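PDB 4GLK: endoribonuclease AbiQ from Lactococcus lactis, which acts as the toxin of a type III toxin-antitoxin system, an endoribonuclease, probably sequence-specific, that is neutralised by its cognate RNA antitoxin AntiQ. Local coordinates for residues T7-D10 with E11-A14; L119-M122 with K123-S126; V135-K139 with A140-K144. The protein carries 1 engineered substitution. All coordinates share one frame; numbering follows the deposited sequence.

How the interactions relate
Three local contacts mark one helix start and two helix ends around the antiparallel sheet of this ToxN-family toxin. Interaction 1 comes first in the chain, where strand 4-8 gives way to helix 10-16. Interaction 2 follows at the C-terminal end of helix 110-124, and interaction 3 closes helix 126-143, the next helix along. Their centres lie 24 to 25 Å apart and none touches another, the nearest atoms of any two being about 11 or 12 Å apart; interactions 1 and 2 fall on opposite sides of the chain's centre. Strand 79-94 receives side chains from both interactions 2 and 3, while helix 155-166 packs against residues of interactions 1 and 3, so the three sites, though separate, pack against common elements of the fold.

Interaction 1: T7-D10 with E11-A14; sequences TVTD and EYIA
T9, the N-cap residue of helix 10-16, caps its first turn through the side-chain oxygen: Y12 N donates to T9 OG1 at 3.1 Å, with an N-H...O angle of 156°. The torsion that sets OG1 between the backbone N and carbonyl carbon (chi1 63°) turns it toward this amide and brings it close to Y12 CB. E99 is a second hydrogen-bonding partner of the same hydroxyl, tying the cap to a neighbouring loop. The following amides are taken up by backbone carbonyls: I13 N reaches T9 O at 3.0 Å, and A14 N reaches D10 O at 2.9 Å. The carboxylate of D10 turns to other partners, OD1 accepting from Q26 NE2 and OD2 from the backbone N of E28, while Y12 OH bonds to P94 O.

V8 supplies the apolar part of the contact. V8 CG1 meets the Y12 ring at its edge, near the ring plane, 3.5 Å from Y12 CD2, and lies 3.8 Å from I13 CD1. Where the strand passes into the helix, T9 thus takes up two successive amides, Y12 N with its hydroxyl and I13 N with its carbonyl.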
ATOM      1  N   THR A   7      -7.685   3.129  -6.240  1.00 22.22           N
ATOM      2  CA  THR A   7      -8.413   1.968  -5.801  1.00 22.10           C
ATOM      3  C   THR A   7      -8.061   0.924  -6.848  1.00 23.88           C
ATOM      4  O   THR A   7      -7.484   1.240  -7.901  1.00 20.45           O
ATOM      5  CB  THR A   7      -9.933   2.197  -5.596  1.00 34.21           C
ATOM      6  OG1 THR A   7     -10.574   2.494  -6.830  1.00 36.06           O
ATOM      7  CG2 THR A   7     -10.254   3.245  -4.505  1.00 32.36           C
ATOM      8  N   VAL A   8      -8.342  -0.327  -6.533  1.00 20.60           N
ATOM      9  CA  VAL A   8      -8.082  -1.434  -7.436  1.00 20.85           C
ATOM     10  C   VAL A   8      -9.444  -2.071  -7.711  1.00 27.29           C
ATOM     11  O   VAL A   8     -10.346  -1.966  -6.861  1.00 26.59           O
ATOM     12  CB  VAL A   8      -7.035  -2.427  -6.842  1.00 24.37           C
ATOM     13  CG1 VAL A   8      -6.681  -3.528  -7.847  1.00 24.12           C
ATOM     14  CG2 VAL A   8      -5.763  -1.690  -6.413  1.00 24.32           C
ATOM     15  N   THR A   9      -9.637  -2.671  -8.910  1.00 25.02           N
ATOM     16  CA  THR A   9     -10.926  -3.307  -9.214  1.00 24.53           C
ATOM     17  C   THR A   9     -11.171  -4.464  -8.225  1.00 29.56           C
ATOM     18  O   THR A   9     -10.229  -5.197  -7.884  1.00 28.31           O
ATOM     19  CB  THR A   9     -10.983  -3.843 -10.661  1.00 31.00           C
ATOM     20  OG1 THR A   9     -10.002  -4.854 -10.830  1.00 27.91           O
ATOM     21  CG2 THR A   9     -10.810  -2.761 -11.718  1.00 27.47           C
ATOM     22  N   ASP A  10     -12.434  -4.619  -7.776  1.00 27.34           N
ATOM     23  CA  ASP A  10     -12.883  -5.682  -6.878  1.00 27.13           C
ATOM     24  C   ASP A  10     -12.568  -7.032  -7.504  1.00 31.98           C
ATOM     25  O   ASP A  10     -12.170  -7.955  -6.793  1.00 31.69           O
ATOM     26  CB  ASP A  10     -14.396  -5.539  -6.581  1.00 29.54           C
ATOM     27  CG  ASP A  10     -14.800  -4.319  -5.731  1.00 37.50           C
ATOM     28  OD1 ASP A  10     -13.979  -3.871  -4.891  1.00 38.07           O
ATOM     29  OD2 ASP A  10     -15.958  -3.843  -5.877  1.00 39.07           O
ATOM     30  N   GLU A  11     -12.653  -7.116  -8.857  1.00 29.93           N
ATOM     31  CA  GLU A  11     -12.379  -8.327  -9.636  1.00 29.92           C
ATOM     32  C   GLU A  11     -10.913  -8.756  -9.528  1.00 31.17           C
ATOM     33  O   GLU A  11     -10.638  -9.911  -9.192  1.00 30.85           O
ATOM     34  CB  GLU A  11     -12.827  -8.153 -11.100  1.00 32.14           C
ATOM     35  CG  GLU A  11     -14.341  -8.001 -11.264  1.00 49.33           C
ATOM     36  CD  GLU A  11     -14.940  -6.600 -11.236  1.00 77.24           C
ATOM     37  OE1 GLU A  11     -15.940  -6.380 -11.959  1.00 84.75           O
ATOM     38  OE2 GLU A  11     -14.436  -5.729 -10.486  1.00 64.11           O
ATOM     39  N   TYR A  12      -9.969  -7.818  -9.772  1.00 26.84           N
ATOM     40  CA  TYR A  12      -8.543  -8.080  -9.637  1.00 24.85           C
ATOM     41  C   TYR A  12      -8.164  -8.449  -8.189  1.00 28.54           C
ATOM     42  O   TYR A  12      -7.357  -9.357  -7.990  1.00 29.35           O
ATOM     43  CB  TYR A  12      -7.717  -6.873 -10.073  1.00 24.77           C
ATOM     44  CG  TYR A  12      -6.242  -7.182 -10.035  1.00 24.92           C
ATOM     45  CD1 TYR A  12      -5.688  -8.160 -10.854  1.00 26.86           C
ATOM     46  CD2 TYR A  12      -5.407  -6.551  -9.112  1.00 25.16           C
ATOM     47  CE1 TYR A  12      -4.331  -8.462 -10.813  1.00 27.39           C
ATOM     48  CE2 TYR A  12      -4.046  -6.848  -9.055  1.00 25.45           C
ATOM     49  CZ  TYR A  12      -3.514  -7.804  -9.907  1.00 30.57           C
ATOM     50  OH  TYR A  12      -2.185  -8.109  -9.864  1.00 27.30           O
ATOM     51  N   ILE A  13      -8.712  -7.733  -7.186  1.00 24.53           N
ATOM     52  CA  ILE A  13      -8.438  -8.032  -5.768  1.00 23.75           C
ATOM     53  C   ILE A  13      -8.933  -9.436  -5.410  1.00 28.12           C
ATOM     54  O   ILE A  13      -8.176 -10.208  -4.812  1.00 28.66           O
ATOM     55  CB  ILE A  13      -9.020  -6.927  -4.839  1.00 25.78           C
ATOM     56  CG1 ILE A  13      -8.288  -5.581  -5.068  1.00 24.78           C
ATOM     57  CG2 ILE A  13      -9.012  -7.340  -3.350  1.00 25.42           C
ATOM     58  CD1 ILE A  13      -6.769  -5.504  -4.646  1.00 24.90           C
ATOM     59  N   ALA A  14     -10.177  -9.779  -5.822  1.00 23.95           N
ATOM     60  CA  ALA A  14     -10.771 -11.097  -5.566  1.00 24.90           C
ATOM     61  C   ALA A  14      -9.908 -12.178  -6.199  1.00 31.37           C
ATOM     62  O   ALA A  14      -9.754 -13.236  -5.607  1.00 31.72           O
ATOM     63  CB  ALA A  14     -12.199 -11.173  -6.101  1.00 25.55           C
TER

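Interaction 2: L119-M122 with K123-S126; sequences LIYM and KSIS
The C-terminal turn of helix 110-124 holds this contact, which runs into I125, the residue where helical geometry is lost and the N-cap position of the next helix. K123 N donates to L119 O at 2.9 Å and S124 N to I120 O at 3.2 Å. At the last turn Y121 O is gripped twice. S124 OG donates to Y121 O at 2.6 Å, in the carbonyl plane and on a lone pair, and I125 N adds a weak bond to it at 3.1 Å. The amide of I125 is shared, since it also bonds weakly to M122 O.

The Y121 ring is met by both branches of I125. I125 CD1 comes to 3.6 Å from Y121 CE2, while I125 CG2 forms an off-centre CH-pi contact, 4.3 Å from the Y121 ring centroid. A chi1 of 68° leaves I125 CG1 flanked by N and C and puts CG2 anti to the carbonyl carbon. K123 NZ lies 3.5 Å from L119 CG and hydrogen-bonds to a glycerol, probably from the crystallisation liquor.

Y121 and M122 rest on L74 of strand 71-76 and on I80 and L87, respectively, of strand 79-94, while I125 touches T72.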
ATOM      1  N   LEU A 119      -1.316  12.567   1.641  1.00 24.34           N
ATOM      2  CA  LEU A 119      -0.594  12.591   0.362  1.00 24.34           C
ATOM      3  C   LEU A 119       0.495  13.645   0.361  1.00 29.63           C
ATOM      4  O   LEU A 119       1.597  13.341  -0.087  1.00 29.86           O
ATOM      5  CB  LEU A 119      -1.547  12.853  -0.809  1.00 24.07           C
ATOM      6  CG  LEU A 119      -1.034  12.510  -2.202  1.00 27.41           C
ATOM      7  CD1 LEU A 119      -0.549  11.056  -2.286  1.00 23.68           C
ATOM      8  CD2 LEU A 119      -2.131  12.728  -3.200  1.00 27.52           C
ATOM      9  N   ILE A 120       0.215  14.882   0.851  1.00 26.40           N
ATOM     10  CA  ILE A 120       1.298  15.885   0.911  1.00 27.55           C
ATOM     11  C   ILE A 120       2.478  15.361   1.768  1.00 29.91           C
ATOM     12  O   ILE A 120       3.633  15.529   1.374  1.00 30.12           O
ATOM     13  CB  ILE A 120       0.908  17.384   1.170  1.00 31.85           C
ATOM     14  CG1 ILE A 120       1.327  17.910   2.546  1.00 33.04           C
ATOM     15  CG2 ILE A 120      -0.535  17.753   0.801  1.00 33.83           C
ATOM     16  CD1 ILE A 120       2.124  19.170   2.457  1.00 44.34           C
ATOM     17  N   TYR A 121       2.170  14.666   2.897  1.00 23.48           N
ATOM     18  CA  TYR A 121       3.194  14.088   3.751  1.00 21.77           C
ATOM     19  C   TYR A 121       3.964  12.990   3.017  1.00 25.02           C
ATOM     20  O   TYR A 121       5.188  12.997   3.020  1.00 22.43           O
ATOM     21  CB  TYR A 121       2.635  13.569   5.077  1.00 21.40           C
ATOM     22  CG  TYR A 121       3.729  13.004   5.961  1.00 20.37           C
ATOM     23  CD1 TYR A 121       4.647  13.844   6.592  1.00 22.84           C
ATOM     24  CD2 TYR A 121       3.891  11.632   6.111  1.00 19.61           C
ATOM     25  CE1 TYR A 121       5.688  13.329   7.360  1.00 23.20           C
ATOM     26  CE2 TYR A 121       4.939  11.106   6.856  1.00 19.75           C
ATOM     27  CZ  TYR A 121       5.833  11.958   7.483  1.00 24.73           C
ATOM     28  OH  TYR A 121       6.826  11.445   8.272  1.00 24.66           O
ATOM     29  N   MET A 122       3.238  12.073   2.380  1.00 23.77           N
ATOM     30  CA  MET A 122       3.810  10.955   1.618  1.00 23.82           C
ATOM     31  C   MET A 122       4.736  11.434   0.504  1.00 28.61           C
ATOM     32  O   MET A 122       5.829  10.896   0.354  1.00 28.51           O
ATOM     33  CB  MET A 122       2.698  10.070   1.068  1.00 25.33           C
ATOM     34  CG  MET A 122       2.043   9.249   2.136  1.00 28.20           C
ATOM     35  SD  MET A 122       0.864   8.098   1.422  1.00 31.14           S
ATOM     36  CE  MET A 122       1.968   7.108   0.578  1.00 29.63           C
ATOM     37  N   LYS A 123       4.337  12.498  -0.214  1.00 25.62           N
ATOM     38  CA  LYS A 123       5.164  13.109  -1.269  1.00 25.83           C
ATOM     39  C   LYS A 123       6.467  13.659  -0.710  1.00 27.53           C
ATOM     40  O   LYS A 123       7.510  13.444  -1.323  1.00 25.87           O
ATOM     41  CB  LYS A 123       4.401  14.210  -2.021  1.00 28.13           C
ATOM     42  CG  LYS A 123       3.369  13.667  -2.984  1.00 33.29           C
ATOM     43  CD  LYS A 123       3.097  14.699  -4.060  1.00 46.34           C
ATOM     44  CE  LYS A 123       2.007  14.262  -4.988  1.00 56.75           C
ATOM     45  NZ  LYS A 123       0.662  14.560  -4.447  1.00 74.12           N
ATOM     46  N   SER A 124       6.424  14.292   0.496  1.00 24.66           N
ATOM     47  CA  SER A 124       7.606  14.822   1.176  1.00 24.84           C
ATOM     48  C   SER A 124       8.568  13.713   1.648  1.00 29.53           C
ATOM     49  O   SER A 124       9.752  13.988   1.863  1.00 30.75           O
ATOM     50  CB  SER A 124       7.202  15.696   2.360  1.00 29.74           C
ATOM     51  OG  SER A 124       6.848  14.921   3.500  1.00 37.69           O
ATOM     52  N   ILE A 125       8.043  12.491   1.882  1.00 25.27           N
ATOM     53  CA  ILE A 125       8.851  11.337   2.313  1.00 24.36           C
ATOM     54  C   ILE A 125       8.866  10.218   1.231  1.00 25.38           C
ATOM     55  O   ILE A 125       9.009   9.045   1.569  1.00 26.99           O
ATOM     56  CB  ILE A 125       8.437  10.827   3.737  1.00 28.12           C
ATOM     57  CG1 ILE A 125       7.027  10.187   3.764  1.00 28.16           C
ATOM     58  CG2 ILE A 125       8.576  11.934   4.797  1.00 28.96           C
ATOM     59  CD1 ILE A 125       6.898   8.993   4.733  1.00 29.66           C
ATOM     60  N   SER A 126       8.724  10.581  -0.061  1.00 20.13           N
ATOM     61  CA  SER A 126       8.681   9.604  -1.160  1.00 20.56           C
ATOM     62  C   SER A 126       9.925   8.737  -1.293  1.00 25.77           C
ATOM     63  O   SER A 126       9.786   7.568  -1.636  1.00 25.87           O
ATOM     64  CB  SER A 126       8.313  10.264  -2.487  1.00 23.30           C
ATOM     65  OG  SER A 126       9.264  11.259  -2.807  1.00 33.07           O
TER

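Interaction 3: V135-K139 with A140-K144; sequences VVYRK and AAHEK
Y137 and H142 form an offset edge-to-face pair, with the edge of the tyrosine directed at the imidazole face, ring centroids 5.5 Å apart and planes at 79°. The closest approach is Y137 CE2 to H142 NE2, 3.9 Å. The two rings start from different torsions: Y137 CG stands opposite its backbone N (chi1 -173°), whereas H142 CG is opposite its carbonyl carbon (chi1 -62°); these torsions, with the wide turn between the two residues, bring the rings together. Beyond the pair, Y137 OH hydrogen-bonds to E159 and K156 of helix 155-166. The imidazole also has R138 nearby, whose CG comes to 4.1 Å from H142 ND1. From there the arginine chain runs extended to NE, with its guanidinium plane nearly perpendicular to the imidazole and a salt bridge to E134.

The backbone that carries these side chains ends helix 126-143 in a wider, pi-type turn. A140 N bonds to V136 O and A141 N to Y137 O in the usual helical pattern, but R138 O then accepts two amides: H142 N at 2.9 Å, tilted from the carbonyl plane, and E143 N at 2.8 Å. The second of these spans five residues, and K144 then leaves helical geometry with a positive phi.

K139 and E143 lie side by side and point the same way. The lysine chain bends at chi2 and is then extended to NZ, passing along the carboxylate, with K139 CE 3.3 Å from E143 OE2. K139 NZ forms a salt bridge with E143, 3.5 Å from E143 OE1, the hydrogen bond within it being weak; a long, weak ion pair also joins it to D145. On the buried side, V136 and A140 pack on F155 of helix 155-166.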
ATOM      1  N   VAL A 135      13.344  -2.466   0.620  1.00 20.06           N
ATOM      2  CA  VAL A 135      13.826  -3.291   1.739  1.00 20.76           C
ATOM      3  C   VAL A 135      12.814  -4.438   1.970  1.00 23.41           C
ATOM      4  O   VAL A 135      13.188  -5.585   1.963  1.00 23.48           O
ATOM      5  CB  VAL A 135      14.047  -2.468   3.039  1.00 25.64           C
ATOM      6  CG1 VAL A 135      14.285  -3.378   4.249  1.00 24.85           C
ATOM      7  CG2 VAL A 135      15.208  -1.495   2.888  1.00 26.14           C
ATOM      8  N   VAL A 136      11.547  -4.132   2.118  1.00 20.95           N
ATOM      9  CA  VAL A 136      10.497  -5.144   2.366  1.00 21.36           C
ATOM     10  C   VAL A 136      10.480  -6.201   1.228  1.00 25.78           C
ATOM     11  O   VAL A 136      10.443  -7.406   1.500  1.00 25.35           O
ATOM     12  CB  VAL A 136       9.112  -4.460   2.578  1.00 23.57           C
ATOM     13  CG1 VAL A 136       7.996  -5.483   2.674  1.00 22.68           C
ATOM     14  CG2 VAL A 136       9.126  -3.575   3.825  1.00 23.03           C
ATOM     15  N   TYR A 137      10.544  -5.735  -0.028  1.00 21.47           N
ATOM     16  CA  TYR A 137      10.544  -6.603  -1.219  1.00 20.90           C
ATOM     17  C   TYR A 137      11.716  -7.584  -1.203  1.00 24.18           C
ATOM     18  O   TYR A 137      11.495  -8.792  -1.286  1.00 22.75           O
ATOM     19  CB  TYR A 137      10.569  -5.755  -2.492  1.00 21.93           C
ATOM     20  CG  TYR A 137      10.400  -6.541  -3.773  1.00 25.95           C
ATOM     21  CD1 TYR A 137       9.135  -6.871  -4.248  1.00 27.73           C
ATOM     22  CD2 TYR A 137      11.503  -6.920  -4.533  1.00 27.53           C
ATOM     23  CE1 TYR A 137       8.972  -7.562  -5.447  1.00 29.20           C
ATOM     24  CE2 TYR A 137      11.350  -7.610  -5.737  1.00 28.43           C
ATOM     25  CZ  TYR A 137      10.084  -7.935  -6.184  1.00 34.16           C
ATOM     26  OH  TYR A 137       9.925  -8.617  -7.363  1.00 37.46           O
ATOM     27  N   ARG A 138      12.945  -7.071  -1.031  1.00 21.29           N
ATOM     28  CA  ARG A 138      14.168  -7.868  -1.026  1.00 21.78           C
ATOM     29  C   ARG A 138      14.234  -8.832   0.153  1.00 27.68           C
ATOM     30  O   ARG A 138      14.537 -10.014  -0.049  1.00 28.04           O
ATOM     31  CB  ARG A 138      15.411  -6.972  -1.068  1.00 19.65           C
ATOM     32  CG  ARG A 138      15.549  -6.169  -2.357  1.00 19.53           C
ATOM     33  CD  ARG A 138      16.888  -5.470  -2.359  1.00 28.64           C
ATOM     34  NE  ARG A 138      16.960  -4.352  -3.305  1.00 31.01           N
ATOM     35  CZ  ARG A 138      17.810  -4.290  -4.321  1.00 56.25           C
ATOM     36  NH1 ARG A 138      18.629  -5.300  -4.581  1.00 57.64           N
ATOM     37  NH2 ARG A 138      17.830  -3.221  -5.107  1.00 47.53           N
ATOM     38  N   LYS A 139      13.932  -8.350   1.363  1.00 23.19           N
ATOM     39  CA  LYS A 139      13.955  -9.196   2.575  1.00 24.52           C
ATOM     40  C   LYS A 139      12.956 -10.351   2.486  1.00 29.83           C
ATOM     41  O   LYS A 139      13.301 -11.472   2.840  1.00 30.82           O
ATOM     42  CB  LYS A 139      13.710  -8.360   3.840  1.00 26.08           C
ATOM     43  CG  LYS A 139      14.871  -7.422   4.187  1.00 31.15           C
ATOM     44  CD  LYS A 139      15.749  -7.967   5.294  1.00 29.73           C
ATOM     45  CE  LYS A 139      16.989  -7.136   5.499  1.00 38.86           C
ATOM     46  NZ  LYS A 139      17.890  -7.754   6.509  1.00 49.05           N
ATOM     47  N   ALA A 140      11.749 -10.097   1.955  1.00 27.07           N
ATOM     48  CA  ALA A 140      10.727 -11.157   1.835  1.00 27.19           C
ATOM     49  C   ALA A 140      10.905 -12.107   0.642  1.00 34.39           C
ATOM     50  O   ALA A 140      10.712 -13.318   0.786  1.00 33.77           O
ATOM     51  CB  ALA A 140       9.334 -10.540   1.794  1.00 26.92           C
ATOM     52  N   ALA A 141      11.195 -11.547  -0.545  1.00 32.73           N
ATOM     53  CA  ALA A 141      11.286 -12.307  -1.792  1.00 32.85           C
ATOM     54  C   ALA A 141      12.660 -12.816  -2.189  1.00 38.37           C
ATOM     55  O   ALA A 141      12.744 -13.853  -2.850  1.00 39.35           O
ATOM     56  CB  ALA A 141      10.686 -11.489  -2.921  1.00 33.62           C
ATOM     57  N   HIS A 142      13.738 -12.115  -1.815  1.00 34.67           N
ATOM     58  CA  HIS A 142      15.088 -12.516  -2.209  1.00 35.47           C
ATOM     59  C   HIS A 142      15.901 -13.123  -1.061  1.00 41.92           C
ATOM     60  O   HIS A 142      16.541 -14.155  -1.251  1.00 41.44           O
ATOM     61  CB  HIS A 142      15.849 -11.337  -2.842  1.00 36.68           C
ATOM     62  CG  HIS A 142      15.234 -10.797  -4.109  1.00 40.76           C
ATOM     63  ND1 HIS A 142      15.667  -9.612  -4.650  1.00 42.99           N
ATOM     64  CD2 HIS A 142      14.261 -11.294  -4.901  1.00 43.19           C
ATOM     65  CE1 HIS A 142      14.951  -9.415  -5.748  1.00 42.72           C
ATOM     66  NE2 HIS A 142      14.087 -10.414  -5.929  1.00 43.02           N
ATOM     67  N   GLU A 143      15.892 -12.464   0.106  1.00 37.14           N
ATOM     68  CA  GLU A 143      16.633 -12.882   1.287  1.00 37.31           C
ATOM     69  C   GLU A 143      15.889 -13.970   2.034  1.00 43.07           C
ATOM     70  O   GLU A 143      16.527 -14.800   2.684  1.00 42.90           O
ATOM     71  CB  GLU A 143      16.844 -11.689   2.223  1.00 38.77           C
ATOM     72  CG  GLU A 143      18.139 -11.711   2.986  1.00 52.20           C
ATOM     73  CD  GLU A 143      18.428 -10.490   3.840  1.00 74.13           C
ATOM     74  OE1 GLU A 143      18.935 -10.671   4.966  1.00 70.87           O
ATOM     75  OE2 GLU A 143      18.204  -9.350   3.379  1.00 69.95           O
ATOM     76  N   LYS A 144      14.544 -13.955   1.962  1.00 41.37           N
ATOM     77  CA  LYS A 144      13.681 -14.909   2.652  1.00 41.66           C
ATOM     78  C   LYS A 144      13.857 -14.801   4.189  1.00 45.44           C
ATOM     79  O   LYS A 144      13.742 -15.796   4.900  1.00 45.34           O
ATOM     80  CB  LYS A 144      13.886 -16.350   2.115  1.00 44.43           C
ATOM     81  CG  LYS A 144      12.767 -16.894   1.206  1.00 55.56           C
ATOM     82  CD  LYS A 144      12.736 -16.419  -0.271  1.00 65.22           C
ATOM     83  CE  LYS A 144      14.059 -16.462  -1.001  1.00 82.46           C
ATOM     84  NZ  LYS A 144      14.700 -17.815  -1.025  1.00 92.24           N
TER